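Local coordinates for protein leucine--tRNA ligase (PDB 5AH5) that probably joins leucine to its cognate tRNA at the expense of ATP, as a class I aminoacyl-tRNA synthetase, at residues B[210-221]-B[527-538]. Residues are numbered along the deposited sequence; the frame is centred on the assembly and turned at random.
With LSS (5'-O-(L-leucylsulfamoyl)adenosine), chain I; nucleotides of chain D.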
ATOM      1  N   TRP B 210      -3.336   6.171   7.336  1.00 26.58           N
ATOM      2  CA  TRP B 210      -3.784   5.021   6.520  1.00 32.32           C
ATOM      3  C   TRP B 210      -5.314   4.930   6.503  1.00 33.15           C
ATOM      4  O   TRP B 210      -5.930   5.251   7.499  1.00 32.79           O
ATOM      5  CB  TRP B 210      -3.213   3.721   7.109  1.00 32.69           C
ATOM      6  CG  TRP B 210      -1.763   3.522   6.930  1.00 31.22           C
ATOM      7  CD1 TRP B 210      -0.774   4.438   7.036  1.00 33.71           C
ATOM      8  CD2 TRP B 210      -1.135   2.266   6.711  1.00 33.71           C
ATOM      9  NE1 TRP B 210       0.446   3.840   6.801  1.00 35.04           N
ATOM     10  CE2 TRP B 210       0.239   2.493   6.629  1.00 36.27           C
ATOM     11  CE3 TRP B 210      -1.615   0.966   6.567  1.00 35.08           C
ATOM     12  CZ2 TRP B 210       1.151   1.454   6.359  1.00 35.22           C
ATOM     13  CZ3 TRP B 210      -0.700  -0.065   6.309  1.00 35.50           C
ATOM     14  CH2 TRP B 210       0.650   0.199   6.201  1.00 33.29           C
ATOM     15  N   PRO B 211      -5.910   4.457   5.401  1.00 35.33           N
ATOM     16  CA  PRO B 211      -7.344   4.188   5.405  1.00 38.71           C
ATOM     17  C   PRO B 211      -7.745   3.254   6.527  1.00 40.89           C
ATOM     18  O   PRO B 211      -7.004   2.289   6.859  1.00 32.66           O
ATOM     19  CB  PRO B 211      -7.566   3.491   4.057  1.00 38.19           C
ATOM     20  CG  PRO B 211      -6.519   4.059   3.197  1.00 37.48           C
ATOM     21  CD  PRO B 211      -5.331   4.258   4.058  1.00 36.75           C
ATOM     22  N   THR B 212      -8.926   3.514   7.087  1.00 37.65           N
ATOM     23  CA  THR B 212      -9.411   2.755   8.211  1.00 38.06           C
ATOM     24  C   THR B 212      -9.754   1.341   7.707  1.00 33.36           C
ATOM     25  O   THR B 212      -9.681   0.392   8.451  1.00 35.41           O
ATOM     26  CB  THR B 212     -10.674   3.387   8.865  1.00 42.27           C
ATOM     27  OG1 THR B 212     -11.730   3.334   7.930  1.00 51.00           O
ATOM     28  CG2 THR B 212     -10.455   4.839   9.264  1.00 43.03           C
ATOM     29  N   SER B 213     -10.115   1.218   6.452  1.00 30.63           N
ATOM     30  CA  SER B 213     -10.345  -0.071   5.852  1.00 38.70           C
ATOM     31  C   SER B 213      -9.100  -1.001   5.873  1.00 38.73           C
ATOM     32  O   SER B 213      -9.203  -2.159   6.267  1.00 37.30           O
ATOM     33  CB  SER B 213     -10.789   0.135   4.408  1.00 46.61           C
ATOM     34  OG  SER B 213      -9.839   0.946   3.696  1.00 47.96           O
ATOM     35  N   VAL B 214      -7.947  -0.491   5.432  1.00 38.46           N
ATOM     36  CA  VAL B 214      -6.670  -1.244   5.438  1.00 36.17           C
ATOM     37  C   VAL B 214      -6.302  -1.598   6.885  1.00 35.14           C
ATOM     38  O   VAL B 214      -5.978  -2.762   7.220  1.00 35.73           O
ATOM     39  CB  VAL B 214      -5.570  -0.460   4.729  1.00 33.70           C
ATOM     40  CG1 VAL B 214      -4.215  -1.109   4.914  1.00 36.01           C
ATOM     41  CG2 VAL B 214      -5.872  -0.349   3.256  1.00 35.33           C
ATOM     42  N   ARG B 215      -6.461  -0.641   7.768  1.00 33.00           N
ATOM     43  CA  ARG B 215      -6.185  -0.883   9.193  1.00 37.86           C
ATOM     44  C   ARG B 215      -7.018  -1.997   9.844  1.00 40.67           C
ATOM     45  O   ARG B 215      -6.470  -2.852  10.576  1.00 37.89           O
ATOM     46  CB  ARG B 215      -6.316   0.401   9.996  1.00 38.98           C
ATOM     47  CG  ARG B 215      -5.190   1.365   9.688  1.00 42.68           C
ATOM     48  CD  ARG B 215      -5.182   2.504  10.650  1.00 41.58           C
ATOM     49  NE  ARG B 215      -6.140   3.505  10.222  1.00 48.74           N
ATOM     50  CZ  ARG B 215      -6.584   4.502  10.984  1.00 52.44           C
ATOM     51  NH1 ARG B 215      -6.162   4.642  12.252  1.00 45.96           N
ATOM     52  NH2 ARG B 215      -7.442   5.377  10.452  1.00 48.65           N
ATOM     53  N   ASN B 216      -8.318  -1.968   9.569  1.00 37.09           N
ATOM     54  CA  ASN B 216      -9.244  -2.957  10.059  1.00 36.06           C
ATOM     55  C   ASN B 216      -8.951  -4.321   9.397  1.00 35.52           C
ATOM     56  O   ASN B 216      -9.051  -5.310  10.024  1.00 34.66           O
ATOM     57  CB  ASN B 216     -10.708  -2.553   9.760  1.00 36.47           C
ATOM     58  CG  ASN B 216     -11.715  -3.606  10.248  1.00 35.90           C
ATOM     59  OD1 ASN B 216     -11.869  -3.803  11.444  1.00 39.93           O
ATOM     60  ND2 ASN B 216     -12.313  -4.325   9.343  1.00 36.05           N
ATOM     61  N   ILE B 217      -8.617  -4.358   8.126  1.00 36.85           N
ATOM     62  CA  ILE B 217      -8.228  -5.639   7.491  1.00 35.99           C
ATOM     63  C   ILE B 217      -7.001  -6.266   8.201  1.00 35.24           C
ATOM     64  O   ILE B 217      -6.975  -7.499   8.484  1.00 33.88           O
ATOM     65  CB  ILE B 217      -8.035  -5.460   5.985  1.00 36.54           C
ATOM     66  CG1 ILE B 217      -9.390  -5.199   5.314  1.00 35.68           C
ATOM     67  CG2 ILE B 217      -7.455  -6.712   5.343  1.00 40.08           C
ATOM     68  CD1 ILE B 217      -9.266  -4.666   3.898  1.00 36.29           C
ATOM     69  N   GLN B 218      -6.045  -5.423   8.596  1.00 37.36           N
ATOM     70  CA  GLN B 218      -4.890  -5.918   9.337  1.00 39.01           C
ATOM     71  C   GLN B 218      -5.240  -6.379  10.745  1.00 41.85           C
ATOM     72  O   GLN B 218      -4.672  -7.341  11.250  1.00 38.03           O
ATOM     73  CB  GLN B 218      -3.740  -4.902   9.352  1.00 36.13           C
ATOM     74  CG  GLN B 218      -3.074  -4.701   7.979  1.00 34.03           C
ATOM     75  CD  GLN B 218      -1.678  -4.059   8.035  1.00 31.76           C
ATOM     76  OE1 GLN B 218      -1.187  -3.637   9.090  1.00 34.01           O
ATOM     77  NE2 GLN B 218      -1.039  -3.986   6.876  1.00 35.02           N
ATOM     78  N   ARG B 219      -6.147  -5.671  11.403  1.00 41.68           N
ATOM     79  CA  ARG B 219      -6.627  -6.029  12.751  1.00 41.55           C
ATOM     80  C   ARG B 219      -7.215  -7.447  12.758  1.00 37.51           C
ATOM     81  O   ARG B 219      -6.921  -8.250  13.636  1.00 38.27           O
ATOM     82  CB  ARG B 219      -7.675  -4.968  13.191  1.00 48.19           C
ATOM     83  CG  ARG B 219      -8.341  -5.129  14.548  1.00 55.06           C
ATOM     84  CD  ARG B 219      -8.987  -3.814  15.059  1.00 58.97           C
ATOM     85  NE  ARG B 219      -7.991  -2.798  15.502  1.00 65.67           N
ATOM     86  CZ  ARG B 219      -7.666  -1.645  14.876  1.00 67.35           C
ATOM     87  NH1 ARG B 219      -8.260  -1.246  13.732  1.00 70.10           N
ATOM     88  NH2 ARG B 219      -6.732  -0.848  15.413  1.00 61.67           N
ATOM     89  N   ASN B 220      -8.020  -7.748  11.753  1.00 35.62           N
ATOM     90  CA  ASN B 220      -8.629  -9.054  11.605  1.00 37.91           C
ATOM     91  C   ASN B 220      -7.626 -10.129  11.182  1.00 42.12           C
ATOM     92  O   ASN B 220      -7.837 -11.291  11.497  1.00 40.27           O
ATOM     93  CB  ASN B 220      -9.692  -9.037  10.511  1.00 38.24           C
ATOM     94  CG  ASN B 220     -10.921  -8.186  10.857  1.00 39.34           C
ATOM     95  OD1 ASN B 220     -11.168  -7.829  12.007  1.00 40.50           O
ATOM     96  ND2 ASN B 220     -11.689  -7.861   9.833  1.00 37.23           N
ATOM     97  N   TRP B 221      -6.603  -9.769  10.398  1.00 39.40           N
ATOM     98  CA  TRP B 221      -5.558 -10.741  10.025  1.00 37.63           C
ATOM     99  C   TRP B 221      -4.742 -11.183  11.237  1.00 41.56           C
ATOM    100  O   TRP B 221      -4.515 -12.377  11.444  1.00 40.86           O
ATOM    101  CB  TRP B 221      -4.644 -10.195   8.949  1.00 36.65           C
ATOM    102  CG  TRP B 221      -3.753 -11.226   8.418  1.00 34.65           C
ATOM    103  CD1 TRP B 221      -2.441 -11.435   8.755  1.00 33.48           C
ATOM    104  CD2 TRP B 221      -4.098 -12.234   7.466  1.00 32.98           C
ATOM    105  NE1 TRP B 221      -1.951 -12.518   8.050  1.00 33.35           N
ATOM    106  CE2 TRP B 221      -2.945 -13.013   7.247  1.00 31.84           C
ATOM    107  CE3 TRP B 221      -5.267 -12.536   6.745  1.00 30.04           C
ATOM    108  CZ2 TRP B 221      -2.944 -14.097   6.372  1.00 34.59           C
ATOM    109  CZ3 TRP B 221      -5.268 -13.595   5.884  1.00 29.68           C
ATOM    110  CH2 TRP B 221      -4.114 -14.376   5.688  1.00 33.80           C
ATOM    111  N   ILE B 527      -4.790  -2.030  -2.552  1.00 29.21           N
ATOM    112  CA  ILE B 527      -5.294  -2.576  -1.326  1.00 30.22           C
ATOM    113  C   ILE B 527      -5.152  -4.076  -1.303  1.00 26.07           C
ATOM    114  O   ILE B 527      -5.168  -4.687  -0.223  1.00 25.62           O
ATOM    115  CB  ILE B 527      -6.810  -2.184  -1.125  1.00 30.87           C
ATOM    116  CG1 ILE B 527      -7.240  -2.475   0.308  1.00 34.67           C
ATOM    117  CG2 ILE B 527      -7.735  -2.921  -2.103  1.00 29.23           C
ATOM    118  CD1 ILE B 527      -8.399  -1.621   0.779  1.00 40.90           C
ATOM    119  N   GLU B 528      -5.031  -4.703  -2.463  1.00 29.05           N
ATOM    120  CA  GLU B 528      -4.657  -6.141  -2.453  1.00 35.21           C
ATOM    121  C   GLU B 528      -3.445  -6.543  -1.547  1.00 35.65           C
ATOM    122  O   GLU B 528      -3.394  -7.674  -1.065  1.00 38.54           O
ATOM    123  CB  GLU B 528      -4.490  -6.700  -3.870  1.00 33.78           C
ATOM    124  CG  GLU B 528      -3.237  -6.254  -4.571  1.00 34.56           C
ATOM    125  CD  GLU B 528      -3.358  -4.889  -5.214  1.00 39.28           C
ATOM    126  OE1 GLU B 528      -4.401  -4.176  -4.948  1.00 35.54           O
ATOM    127  OE2 GLU B 528      -2.410  -4.550  -5.994  1.00 33.10           O
ATOM    128  N   HIS B 529      -2.540  -5.609  -1.253  1.00 30.24           N
ATOM    129  CA  HIS B 529      -1.393  -5.884  -0.368  1.00 29.80           C
ATOM    130  C   HIS B 529      -1.620  -5.713   1.118  1.00 31.34           C
ATOM    131  O   HIS B 529      -0.691  -5.835   1.916  1.00 28.23           O
ATOM    132  CB  HIS B 529      -0.165  -5.127  -0.834  1.00 28.82           C
ATOM    133  CG  HIS B 529       0.460  -5.731  -2.038  1.00 30.96           C
ATOM    134  ND1 HIS B 529       1.052  -6.992  -2.014  1.00 27.64           N
ATOM    135  CD2 HIS B 529       0.496  -5.313  -3.322  1.00 28.10           C
ATOM    136  CE1 HIS B 529       1.468  -7.287  -3.230  1.00 27.34           C
ATOM    137  NE2 HIS B 529       1.125  -6.306  -4.046  1.00 29.65           N
ATOM    138  N   ALA B 530      -2.870  -5.479   1.510  1.00 33.01           N
ATOM    139  CA  ALA B 530      -3.198  -5.205   2.897  1.00 32.01           C
ATOM    140  C   ALA B 530      -2.699  -6.244   3.873  1.00 30.82           C
ATOM    141  O   ALA B 530      -2.239  -5.911   4.983  1.00 31.57           O
ATOM    142  CB  ALA B 530      -4.709  -5.027   3.037  1.00 35.60           C
ATOM    143  N   THR B 531      -2.805  -7.519   3.520  1.00 32.74           N
ATOM    144  CA  THR B 531      -2.238  -8.524   4.416  1.00 32.69           C
ATOM    145  C   THR B 531      -1.173  -9.354   3.686  1.00 34.94           C
ATOM    146  O   THR B 531      -0.963 -10.498   4.068  1.00 34.28           O
ATOM    147  CB  THR B 531      -3.283  -9.450   5.034  1.00 32.01           C
ATOM    148  OG1 THR B 531      -3.931 -10.146   3.990  1.00 29.70           O
ATOM    149  CG2 THR B 531      -4.287  -8.658   5.865  1.00 38.38           C
ATOM    150  N   LEU B 532      -0.509  -8.758   2.678  1.00 31.07           N
ATOM    151  CA  LEU B 532       0.792  -9.233   2.165  1.00 30.45           C
ATOM    152  C   LEU B 532       1.857  -8.181   2.467  1.00 25.76           C
ATOM    153  O   LEU B 532       2.276  -8.094   3.576  1.00 26.95           O
ATOM    154  CB  LEU B 532       0.719  -9.596   0.673  1.00 29.63           C
ATOM    155  CG  LEU B 532      -0.099 -10.879   0.396  1.00 33.29           C
ATOM    156  CD1 LEU B 532      -0.801 -10.871  -0.933  1.00 34.73           C
ATOM    157  CD2 LEU B 532       0.755 -12.115   0.500  1.00 34.34           C
ATOM    158  N   HIS B 533       2.283  -7.381   1.497  1.00 23.87           N
ATOM    159  CA  HIS B 533       3.424  -6.496   1.656  1.00 24.06           C
ATOM    160  C   HIS B 533       3.230  -5.455   2.783  1.00 25.90           C
ATOM    161  O   HIS B 533       4.184  -5.155   3.517  1.00 27.58           O
ATOM    162  CB  HIS B 533       3.768  -5.864   0.317  1.00 24.55           C
ATOM    163  CG  HIS B 533       4.545  -4.572   0.406  1.00 27.38           C
ATOM    164  ND1 HIS B 533       5.880  -4.524   0.735  1.00 27.66           N
ATOM    165  CD2 HIS B 533       4.192  -3.290   0.102  1.00 30.17           C
ATOM    166  CE1 HIS B 533       6.303  -3.266   0.690  1.00 29.28           C
ATOM    167  NE2 HIS B 533       5.294  -2.493   0.333  1.00 28.40           N
ATOM    168  N   LEU B 534       1.993  -4.966   2.992  1.00 24.66           N
ATOM    169  CA  LEU B 534       1.731  -3.951   4.017  1.00 25.63           C
ATOM    170  C   LEU B 534       1.799  -4.545   5.406  1.00 25.60           C
ATOM    171  O   LEU B 534       2.024  -3.825   6.346  1.00 30.35           O
ATOM    172  CB  LEU B 534       0.346  -3.253   3.764  1.00 27.75           C
ATOM    173  CG  LEU B 534       0.256  -2.431   2.460  1.00 27.70           C
ATOM    174  CD1 LEU B 534      -1.146  -1.975   2.070  1.00 31.27           C
ATOM    175  CD2 LEU B 534       1.227  -1.237   2.528  1.00 26.15           C
ATOM    176  N   ILE B 535       1.593  -5.854   5.591  1.00 26.00           N
ATOM    177  CA  ILE B 535       1.922  -6.441   6.904  1.00 29.80           C
ATOM    178  C   ILE B 535       3.419  -6.636   7.020  1.00 28.68           C
ATOM    179  O   ILE B 535       4.013  -6.246   7.992  1.00 32.26           O
ATOM    180  CB  ILE B 535       1.315  -7.827   7.099  1.00 36.45           C
ATOM    181  CG1 ILE B 535      -0.174  -7.706   7.333  1.00 42.74           C
ATOM    182  CG2 ILE B 535       1.950  -8.533   8.317  1.00 42.85           C
ATOM    183  CD1 ILE B 535      -0.548  -7.279   8.735  1.00 46.86           C
ATOM    184  N   TYR B 536       4.012  -7.347   6.055  1.00 29.27           N
ATOM    185  CA  TYR B 536       5.443  -7.711   6.186  1.00 28.54           C
ATOM    186  C   TYR B 536       6.400  -6.495   6.339  1.00 27.78           C
ATOM    187  O   TYR B 536       7.302  -6.517   7.144  1.00 28.83           O
ATOM    188  CB  TYR B 536       5.860  -8.514   4.969  1.00 29.42           C
ATOM    189  CG  TYR B 536       5.175  -9.861   4.771  1.00 25.82           C
ATOM    190  CD1 TYR B 536       5.030 -10.770   5.807  1.00 29.72           C
ATOM    191  CD2 TYR B 536       4.693 -10.204   3.547  1.00 27.30           C
ATOM    192  CE1 TYR B 536       4.382 -12.005   5.609  1.00 30.92           C
ATOM    193  CE2 TYR B 536       4.106 -11.446   3.307  1.00 29.80           C
ATOM    194  CZ  TYR B 536       3.948 -12.334   4.333  1.00 29.82           C
ATOM    195  OH  TYR B 536       3.335 -13.507   4.028  1.00 33.01           O
ATOM    196  N   SER B 537       6.215  -5.479   5.492  1.00 31.55           N
ATOM    197  CA  SER B 537       6.953  -4.199   5.535  1.00 30.96           C
ATOM    198  C   SER B 537       6.850  -3.495   6.895  1.00 33.08           C
ATOM    199  O   SER B 537       7.857  -2.959   7.411  1.00 27.73           O
ATOM    200  CB  SER B 537       6.442  -3.264   4.415  1.00 34.84           C
ATOM    201  OG  SER B 537       5.069  -2.923   4.614  1.00 31.38           O
ATOM    202  N   ARG B 538       5.653  -3.487   7.498  1.00 30.60           N
ATOM    203  CA  ARG B 538       5.560  -2.908   8.830  1.00 31.60           C
ATOM    204  C   ARG B 538       6.347  -3.780   9.810  1.00 31.69           C
ATOM    205  O   ARG B 538       7.062  -3.264  10.667  1.00 29.53           O
ATOM    206  CB  ARG B 538       4.115  -2.727   9.286  1.00 29.77           C
ATOM    207  CG  ARG B 538       3.317  -1.756   8.420  1.00 30.00           C
ATOM    208  CD  ARG B 538       1.853  -1.719   8.903  1.00 32.18           C
ATOM    209  NE  ARG B 538       1.873  -1.265  10.304  1.00 31.83           N
ATOM    210  CZ  ARG B 538       1.291  -1.856  11.351  1.00 33.45           C
ATOM    211  NH1 ARG B 538       0.479  -2.903  11.225  1.00 35.65           N
ATOM    212  NH2 ARG B 538       1.494  -1.334  12.557  1.00 36.39           N
TER
HETATM  213  C1  LSS I1818       3.163  -5.651  -7.064  1.00 26.69           C
HETATM  214  N1  LSS I1818      -5.339  -0.855 -11.596  1.00 26.41           N
HETATM  215  O1  LSS I1818       2.026  -5.734  -6.656  1.00 28.41           O
HETATM  216  S1  LSS I1818       2.420  -5.291  -9.387  1.00 26.30           S
HETATM  217  C2  LSS I1818      -4.764  -0.135 -10.636  1.00 29.83           C
HETATM  218  N2  LSS I1818       3.468  -5.454  -8.334  1.00 25.39           N
HETATM  219  O2  LSS I1818      -1.932  -2.242  -7.183  1.00 28.72           O
HETATM  220  N3  LSS I1818      -3.565  -0.450 -10.099  1.00 30.16           N
HETATM  221  O3  LSS I1818       0.297  -0.815  -6.408  1.00 27.32           O
HETATM  222  C4  LSS I1818      -2.918  -1.544 -10.565  1.00 29.75           C
HETATM  223  N4  LSS I1818       5.614  -6.034  -6.763  1.00 23.97           N
HETATM  224  O4  LSS I1818       0.470  -1.398  -9.650  1.00 25.84           O
HETATM  225  C5  LSS I1818      -3.510  -2.382 -11.502  1.00 30.17           C
HETATM  226  O5  LSS I1818       1.592  -3.969  -9.050  1.00 29.97           O
HETATM  227  C6  LSS I1818      -4.753  -2.037 -12.004  1.00 31.26           C
HETATM  228  N6  LSS I1818      -5.309  -2.819 -12.966  1.00 27.78           N
HETATM  229  C7  LSS I1818       5.358  -4.794  -3.919  1.00 20.27           C
HETATM  230  N7  LSS I1818      -2.659  -3.416 -11.730  1.00 32.34           N
HETATM  231  C8  LSS I1818      -1.582  -3.261 -10.912  1.00 30.58           C
HETATM  232  C9  LSS I1818       4.343  -4.699  -5.061  1.00 22.91           C
HETATM  233  N9  LSS I1818      -1.742  -2.097 -10.229  1.00 30.27           N
HETATM  234  CA  LSS I1818       4.299  -5.835  -6.100  1.00 26.07           C
HETATM  235  C10 LSS I1818       4.940  -5.935  -2.977  1.00 24.17           C
HETATM  236  C11 LSS I1818       5.453  -3.386  -3.232  1.00 20.24           C
HETATM  237  O1A LSS I1818       1.381  -6.317  -9.553  1.00 25.13           O
HETATM  238  C21 LSS I1818      -0.871  -1.540  -9.213  1.00 25.88           C
HETATM  239  C22 LSS I1818      -0.806  -2.397  -7.997  1.00 26.36           C
HETATM  240  C23 LSS I1818       0.486  -1.930  -7.322  1.00 27.04           C
HETATM  241  C24 LSS I1818       1.320  -1.563  -8.532  1.00 25.13           C
HETATM  242  C25 LSS I1818       2.237  -2.701  -8.985  1.00 27.58           C
HETATM  243  O2A LSS I1818       2.990  -4.986 -10.682  1.00 20.07           O
ATOM    244  P     C D   4     -16.827  -2.401  13.863  1.00 73.93           P
ATOM    245  OP1   C D   4     -16.646  -1.355  14.904  1.00 80.41           O
ATOM    246  OP2   C D   4     -18.171  -2.940  13.542  1.00 72.71           O
ATOM    247  O5'   C D   4     -16.343  -1.876  12.437  1.00 65.16           O
ATOM    248  C5'   C D   4     -14.986  -1.446  12.250  1.00 60.59           C
ATOM    249  C4'   C D   4     -14.605  -1.506  10.789  1.00 61.08           C
ATOM    250  O4'   C D   4     -14.902  -2.802  10.195  1.00 49.45           O
ATOM    251  C3'   C D   4     -15.348  -0.550   9.880  1.00 57.18           C
ATOM    252  O3'   C D   4     -14.877   0.770  10.058  1.00 65.36           O
ATOM    253  C2'   C D   4     -15.003  -1.127   8.522  1.00 56.50           C
ATOM    254  O2'   C D   4     -13.708  -0.775   8.065  1.00 57.04           O
ATOM    255  C1'   C D   4     -15.172  -2.619   8.810  1.00 51.93           C
ATOM    256  N1    C D   4     -16.524  -3.125   8.506  1.00 47.38           N
ATOM    257  C2    C D   4     -16.912  -3.192   7.169  1.00 45.12           C
ATOM    258  O2    C D   4     -16.124  -2.798   6.294  1.00 48.87           O
ATOM    259  N3    C D   4     -18.133  -3.683   6.856  1.00 52.10           N
ATOM    260  C4    C D   4     -18.957  -4.090   7.825  1.00 48.21           C
ATOM    261  N4    C D   4     -20.149  -4.574   7.464  1.00 55.94           N
ATOM    262  C5    C D   4     -18.593  -4.027   9.201  1.00 47.70           C
ATOM    263  C6    C D   4     -17.375  -3.550   9.494  1.00 50.94           C
ATOM    264  P     C D   3     -19.020  -7.232  16.389  1.00 92.37           P
ATOM    265  OP1   C D   3     -18.818  -6.473  17.649  1.00 94.84           O
ATOM    266  OP2   C D   3     -20.353  -7.256  15.722  1.00 85.74           O
ATOM    267  O5'   C D   3     -17.951  -6.714  15.331  1.00 97.10           O
ATOM    268  C5'   C D   3     -16.626  -6.362  15.764  1.00 92.00           C
ATOM    269  C4'   C D   3     -15.723  -6.121  14.579  1.00 87.82           C
ATOM    270  O4'   C D   3     -15.807  -7.226  13.631  1.00 87.84           O
ATOM    271  C3'   C D   3     -16.042  -4.933  13.689  1.00 82.93           C
ATOM    272  O3'   C D   3     -15.817  -3.627  14.224  1.00 82.03           O
ATOM    273  C2'   C D   3     -15.162  -5.262  12.500  1.00 76.75           C
ATOM    274  O2'   C D   3     -13.793  -5.117  12.803  1.00 83.47           O
ATOM    275  C1'   C D   3     -15.470  -6.751  12.331  1.00 76.74           C
ATOM    276  N1    C D   3     -16.589  -7.015  11.395  1.00 66.58           N
ATOM    277  C2    C D   3     -16.357  -6.849  10.023  1.00 67.75           C
ATOM    278  O2    C D   3     -15.223  -6.496   9.642  1.00 65.45           O
ATOM    279  N3    C D   3     -17.365  -7.089   9.147  1.00 64.16           N
ATOM    280  C4    C D   3     -18.571  -7.448   9.597  1.00 53.59           C
ATOM    281  C5    C D   3     -18.838  -7.607  10.988  1.00 62.98           C
ATOM    282  C6    C D   3     -17.829  -7.382  11.845  1.00 60.78           C
TER
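Gln218 reaches from helix 212-221 to the turn that leads into helix 533-538 and to its first residues, using both ends of its amide. NE2 donates to Ala530 O at 3.0 Å, lying in that carbonyl's plane, and more weakly to Leu534 O. OE1 takes a hydrogen bond from Arg538 NH1 (2.8 Å), which lies nearly in line with the Gln218 C=O bond; OE1 sits at the edge of the guanidinium, somewhat tilted from its plane, and the two planes are 28° apart. With three bonds on it the amide is unlikely to flip, and the extended chain beyond CG (chi2 -162°) slides past Ile535, whose CD1 sits 3.5 Å from Gln218 CD. Arg538 NH1 also donates to Leu200 O, and NH2 forms a salt bridge with Glu554; Arg538 CD lies 3.5 Å from Trp210 CH2, approaching the indole obliquely. The 527-538 segment follows strand 520-524 in the parallel sheet of the class I Rossmann fold, and its other side lines the leucyl-adenylate analogue's pocket: Glu528 OE2 accepts from ribose hydroxyl O2, His529 NE2 donates to leucyl carbonyl O1, and the His533 ring places a face against leucyl methyl C11. Mid-contact, Ile217 CG2 meets Ala530 CB and Thr531 CG2. At one end Thr531 lays its CB over a face of Trp221, a CH-pi contact 4.0 Å from the five-membered ring centroid, while Trp221 NE1 is bonded to Glu167; at the opposite edge Val214 CG2 packs on Ile527 CD1 at 3.8 Å. Helix 212-221, crossing at -76°, turns Asn216 toward the bound RNA, its OD1 accepting from O2' of C3 of chain D at 2.7 Å.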